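Clavulanic acid biosynthesis oligopeptide binding protein 2 (Streptomyces clavuligerus, PDB 2WOL) is a solute-binding protein of the clavulanic acid biosynthetic pathway that probably binds oligopeptides. Local coordinates at residues R61-D73 / V80-V92. Sequence-based numbering, arbitrary orientation.
Sequences RLLNRTLMAYPTD and VPAPDLAEGPGEV
Met68, Asp84 and Arg65 carry much of this contact, and they illustrate how a minimal antiparallel pair, two residues per strand and joined by a long loop, can be reinforced by side chains. Bent at both chi2 and chi3, the thioether of Met68 folds back over the opposing chain. Its CE settles 3.4 Å from Pro81 O and 3.9 Å from Pro89 CB, while its CB packs on Pro81 CB; Asp184 and Tyr101 border the same side chain.

Asp84 makes the polar part of the contact. With CG anti to the backbone N (chi1 -179°), its carboxylate turns to Arg65, which grips OD1 side-on with two nitrogens, NE at 2.9 Å and NH2 at 3.1 Å. Guanidinium and carboxylate planes lie only 21° apart, and Leu85 CD2 rests over one guanidinium face. OD2 takes the nearly straight bond from Thr66 N (175°), arriving from above the carboxylate plane, and also pairs with Arg242; NH2 of Arg65 has a further partner in Thr238 O. This buried carboxylate is thus matched by two arginines, which would be expected to favour its charged form.

Backbone bonds join the two chains: Leu67 O accepts from both Asp84 N and Ala86 N, and Leu85 N reaches Thr66 O at 2.8 Å. Ala69 and Ala82 exchange reciprocal bonds, the Ala82 N to Ala69 O link measuring 2.7 Å. Ala69-Ala82 is the hydrogen-bonded pair and Met68-Pro83 the adjoining non-hydrogen-bonded pair of a two-stranded antiparallel sheet, whose second strand leads on to edge strand 91-93 of the four-stranded antiparallel sheet in this family 5 solute-binding protein.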
loop_
_atom_site.group_PDB
_atom_site.type_symbol
_atom_site.label_atom_id
_atom_site.label_comp_id
_atom_site.label_asym_id
_atom_site.label_seq_id
_atom_site.Cartn_x
_atom_site.Cartn_y
_atom_site.Cartn_z
ATOM N N ARG A 61 -3.575 1.161 -13.820
ATOM C CA ARG A 61 -4.994 1.019 -14.147
ATOM C C ARG A 61 -5.318 1.603 -15.533
ATOM O O ARG A 61 -6.315 1.235 -16.145
ATOM C CB ARG A 61 -5.878 1.628 -13.051
ATOM C CG ARG A 61 -5.973 0.746 -11.813
ATOM C CD ARG A 61 -6.521 1.481 -10.593
ATOM N NE ARG A 61 -7.918 1.917 -10.713
ATOM C CZ ARG A 61 -8.984 1.123 -10.606
ATOM N NH1 ARG A 61 -8.852 -0.190 -10.432
ATOM N NH2 ARG A 61 -10.200 1.646 -10.696
ATOM N N LEU A 62 -4.466 2.502 -16.023
ATOM C CA LEU A 62 -4.612 3.047 -17.382
ATOM C C LEU A 62 -3.945 2.183 -18.446
ATOM O O LEU A 62 -4.362 2.185 -19.609
ATOM C CB LEU A 62 -4.012 4.453 -17.470
ATOM C CG LEU A 62 -4.726 5.608 -16.763
ATOM C CD1 LEU A 62 -4.322 5.697 -15.294
ATOM C CD2 LEU A 62 -4.407 6.913 -17.468
ATOM N N LEU A 63 -2.896 1.465 -18.043
ATOM C CA LEU A 63 -2.007 0.770 -18.978
ATOM C C LEU A 63 -2.315 -0.708 -19.172
ATOM O O LEU A 63 -2.141 -1.240 -20.270
ATOM C CB LEU A 63 -0.553 0.924 -18.522
ATOM C CG LEU A 63 0.058 2.323 -18.572
ATOM C CD1 LEU A 63 1.386 2.326 -17.831
ATOM C CD2 LEU A 63 0.235 2.784 -20.010
ATOM N N ASN A 64 -2.741 -1.383 -18.113
ATOM C CA ASN A 64 -2.931 -2.824 -18.184
ATOM C C ASN A 64 -4.147 -3.294 -17.427
ATOM O O ASN A 64 -4.384 -2.881 -16.291
ATOM C CB ASN A 64 -1.686 -3.559 -17.685
ATOM C CG ASN A 64 -0.534 -3.478 -18.666
ATOM O OD1 ASN A 64 -0.594 -4.044 -19.761
ATOM N ND2 ASN A 64 0.518 -2.760 -18.286
ATOM N N ARG A 65 -4.918 -4.162 -18.068
ATOM C CA ARG A 65 -6.040 -4.805 -17.415
ATOM C C ARG A 65 -5.566 -6.052 -16.677
ATOM O O ARG A 65 -4.467 -6.553 -16.921
ATOM C CB ARG A 65 -7.119 -5.149 -18.438
ATOM C CG ARG A 65 -7.688 -3.933 -19.154
ATOM C CD ARG A 65 -8.733 -4.335 -20.175
ATOM N NE ARG A 65 -9.916 -4.914 -19.549
ATOM C CZ ARG A 65 -11.023 -5.250 -20.206
ATOM N NH1 ARG A 65 -11.103 -5.070 -21.517
ATOM N NH2 ARG A 65 -12.052 -5.769 -19.551
ATOM N N THR A 66 -6.401 -6.538 -15.766
ATOM C CA THR A 66 -6.093 -7.704 -14.947
ATOM C C THR A 66 -7.353 -8.566 -14.879
ATOM O O THR A 66 -8.417 -8.130 -15.322
ATOM C CB THR A 66 -5.642 -7.278 -13.530
ATOM O OG1 THR A 66 -6.513 -6.247 -13.048
ATOM C CG2 THR A 66 -4.217 -6.731 -13.553
ATOM N N LEU A 67 -7.248 -9.781 -14.350
ATOM C CA LEU A 67 -8.429 -10.646 -14.232
ATOM C C LEU A 67 -9.511 -9.958 -13.413
ATOM O O LEU A 67 -10.687 -9.923 -13.812
ATOM C CB LEU A 67 -8.072 -12.003 -13.621
ATOM C CG LEU A 67 -7.306 -12.981 -14.516
ATOM C CD1 LEU A 67 -6.809 -14.152 -13.689
ATOM C CD2 LEU A 67 -8.167 -13.472 -15.674
ATOM N N MET A 68 -9.091 -9.412 -12.273
ATOM C CA MET A 68 -9.953 -8.667 -11.362
ATOM C C MET A 68 -9.369 -7.273 -11.207
ATOM O O MET A 68 -8.170 -7.086 -11.375
ATOM C CB MET A 68 -9.996 -9.349 -9.993
ATOM C CG MET A 68 -10.427 -10.810 -10.031
ATOM S SD MET A 68 -12.163 -11.001 -10.500
ATOM C CE MET A 68 -12.983 -10.269 -9.082
ATOM N N ALA A 69 -10.210 -6.294 -10.893
ATOM C CA ALA A 69 -9.730 -4.931 -10.659
ATOM C C ALA A 69 -10.583 -4.248 -9.611
ATOM O O ALA A 69 -11.760 -4.571 -9.462
ATOM C CB ALA A 69 -9.741 -4.124 -11.953
ATOM N N TYR A 70 -10.000 -3.302 -8.883
ATOM C CA TYR A 70 -10.809 -2.505 -7.967
ATOM C C TYR A 70 -11.781 -1.656 -8.782
ATOM O O TYR A 70 -11.383 -1.010 -9.750
ATOM C CB TYR A 70 -9.930 -1.697 -7.001
ATOM C CG TYR A 70 -9.096 -2.639 -6.168
ATOM C CD1 TYR A 70 -7.778 -2.927 -6.518
ATOM C CD2 TYR A 70 -9.650 -3.305 -5.072
ATOM C CE1 TYR A 70 -7.019 -3.827 -5.782
ATOM C CE2 TYR A 70 -8.900 -4.215 -4.328
ATOM C CZ TYR A 70 -7.584 -4.472 -4.696
ATOM O OH TYR A 70 -6.828 -5.373 -3.980
ATOM N N PRO A 71 -13.071 -1.703 -8.423
ATOM C CA PRO A 71 -14.064 -1.018 -9.241
ATOM C C PRO A 71 -13.932 0.497 -9.155
ATOM O O PRO A 71 -13.280 1.024 -8.240
ATOM C CB PRO A 71 -15.399 -1.496 -8.656
ATOM C CG PRO A 71 -15.095 -1.891 -7.270
ATOM C CD PRO A 71 -13.673 -2.393 -7.267
ATOM N N THR A 72 -14.529 1.181 -10.123
ATOM C CA THR A 72 -14.517 2.638 -10.159
ATOM C C THR A 72 -15.639 3.142 -9.250
ATOM O O THR A 72 -16.761 3.395 -9.690
ATOM C CB THR A 72 -14.634 3.148 -11.611
ATOM O OG1 THR A 72 -13.588 2.553 -12.392
ATOM C CG2 THR A 72 -14.506 4.668 -11.688
ATOM N N ASP A 73 -15.317 3.256 -7.964
ATOM C CA ASP A 73 -16.313 3.479 -6.922
ATOM C C ASP A 73 -15.648 4.137 -5.716
ATOM O O ASP A 73 -14.703 3.580 -5.157
ATOM C CB ASP A 73 -16.927 2.131 -6.518
ATOM C CG ASP A 73 -18.215 2.266 -5.701
ATOM O OD1 ASP A 73 -18.451 3.311 -5.053
ATOM O OD2 ASP A 73 -18.997 1.291 -5.703
ATOM N N VAL A 80 -13.503 -4.070 -2.899
ATOM C CA VAL A 80 -13.789 -5.451 -3.290
ATOM C C VAL A 80 -13.476 -5.639 -4.777
ATOM O O VAL A 80 -14.136 -5.039 -5.627
ATOM C CB VAL A 80 -15.262 -5.838 -2.967
ATOM C CG1 VAL A 80 -15.537 -7.298 -3.317
ATOM C CG2 VAL A 80 -15.579 -5.573 -1.493
ATOM N N PRO A 81 -12.457 -6.462 -5.099
ATOM C CA PRO A 81 -12.104 -6.662 -6.511
ATOM C C PRO A 81 -13.307 -7.109 -7.349
ATOM O O PRO A 81 -14.099 -7.946 -6.906
ATOM C CB PRO A 81 -11.029 -7.753 -6.456
ATOM C CG PRO A 81 -10.440 -7.632 -5.077
ATOM C CD PRO A 81 -11.589 -7.240 -4.194
ATOM N N ALA A 82 -13.435 -6.513 -8.531
ATOM C CA ALA A 82 -14.536 -6.775 -9.456
ATOM C C ALA A 82 -13.996 -7.400 -10.748
ATOM O O ALA A 82 -12.820 -7.228 -11.068
ATOM C CB ALA A 82 -15.273 -5.471 -9.760
ATOM N N PRO A 83 -14.843 -8.142 -11.491
ATOM C CA PRO A 83 -14.371 -8.739 -12.741
ATOM C C PRO A 83 -13.871 -7.683 -13.716
ATOM O O PRO A 83 -14.530 -6.659 -13.911
ATOM C CB PRO A 83 -15.627 -9.415 -13.308
ATOM C CG PRO A 83 -16.526 -9.601 -12.162
ATOM C CD PRO A 83 -16.254 -8.472 -11.221
ATOM N N ASP A 84 -12.704 -7.933 -14.302
ATOM C CA ASP A 84 -12.130 -7.044 -15.302
ATOM C C ASP A 84 -11.940 -7.835 -16.597
ATOM O O ASP A 84 -12.827 -7.837 -17.452
ATOM C CB ASP A 84 -10.823 -6.426 -14.780
ATOM C CG ASP A 84 -10.173 -5.465 -15.768
ATOM O OD1 ASP A 84 -10.776 -5.142 -16.816
ATOM O OD2 ASP A 84 -9.038 -5.026 -15.485
ATOM N N LEU A 85 -10.810 -8.525 -16.738
ATOM C CA LEU A 85 -10.624 -9.420 -17.883
ATOM C C LEU A 85 -11.449 -10.689 -17.718
ATOM O O LEU A 85 -11.875 -11.283 -18.708
ATOM C CB LEU A 85 -9.149 -9.771 -18.093
ATOM C CG LEU A 85 -8.221 -8.659 -18.580
ATOM C CD1 LEU A 85 -6.782 -9.111 -18.471
ATOM C CD2 LEU A 85 -8.538 -8.244 -20.009
ATOM N N ALA A 86 -11.660 -11.103 -16.471
ATOM C CA ALA A 86 -12.515 -12.247 -16.169
ATOM C C ALA A 86 -13.984 -11.871 -16.309
ATOM O O ALA A 86 -14.361 -10.715 -16.100
ATOM C CB ALA A 86 -12.235 -12.777 -14.772
ATOM N N GLU A 87 -14.812 -12.849 -16.658
ATOM C CA GLU A 87 -16.248 -12.594 -16.799
ATOM C C GLU A 87 -16.958 -12.551 -15.446
ATOM O O GLU A 87 -18.031 -11.955 -15.324
ATOM C CB GLU A 87 -16.887 -13.669 -17.683
ATOM C CG GLU A 87 -16.291 -13.758 -19.084
ATOM C CD GLU A 87 -16.752 -14.985 -19.849
ATOM O OE1 GLU A 87 -16.662 -16.110 -19.306
ATOM O OE2 GLU A 87 -17.193 -14.825 -21.004
ATOM N N GLY A 88 -16.352 -13.178 -14.440
ATOM C CA GLY A 88 -16.875 -13.173 -13.079
ATOM C C GLY A 88 -15.760 -13.244 -12.048
ATOM O O GLY A 88 -14.602 -13.460 -12.409
ATOM N N PRO A 89 -16.100 -13.066 -10.757
ATOM C CA PRO A 89 -15.091 -13.201 -9.704
ATOM C C PRO A 89 -14.521 -14.616 -9.642
ATOM O O PRO A 89 -15.149 -15.565 -10.124
ATOM C CB PRO A 89 -15.866 -12.884 -8.418
ATOM C CG PRO A 89 -17.088 -12.169 -8.865
ATOM C CD PRO A 89 -17.422 -12.728 -10.204
ATOM N N GLY A 90 -13.337 -14.751 -9.053
ATOM C CA GLY A 90 -12.700 -16.057 -8.904
ATOM C C GLY A 90 -13.641 -17.097 -8.339
ATOM O O GLY A 90 -14.311 -16.857 -7.335
ATOM N N GLU A 91 -13.705 -18.245 -9.006
ATOM C CA GLU A 91 -14.531 -19.360 -8.560
ATOM C C GLU A 91 -13.707 -20.189 -7.591
ATOM O O GLU A 91 -12.675 -20.754 -7.960
ATOM C CB GLU A 91 -14.984 -20.213 -9.749
ATOM C CG GLU A 91 -15.825 -19.469 -10.784
ATOM C CD GLU A 91 -16.104 -20.289 -12.041
ATOM O OE1 GLU A 91 -15.767 -21.495 -12.068
ATOM O OE2 GLU A 91 -16.655 -19.718 -13.008
ATOM N N VAL A 92 -14.157 -20.243 -6.344
ATOM C CA VAL A 92 -13.397 -20.888 -5.282
ATOM C C VAL A 92 -13.852 -22.329 -5.081
ATOM O O VAL A 92 -15.050 -22.605 -4.975
ATOM C CB VAL A 92 -13.497 -20.100 -3.950
ATOM C CG1 VAL A 92 -12.522 -20.649 -2.923
ATOM C CG2 VAL A 92 -13.225 -18.625 -4.178
#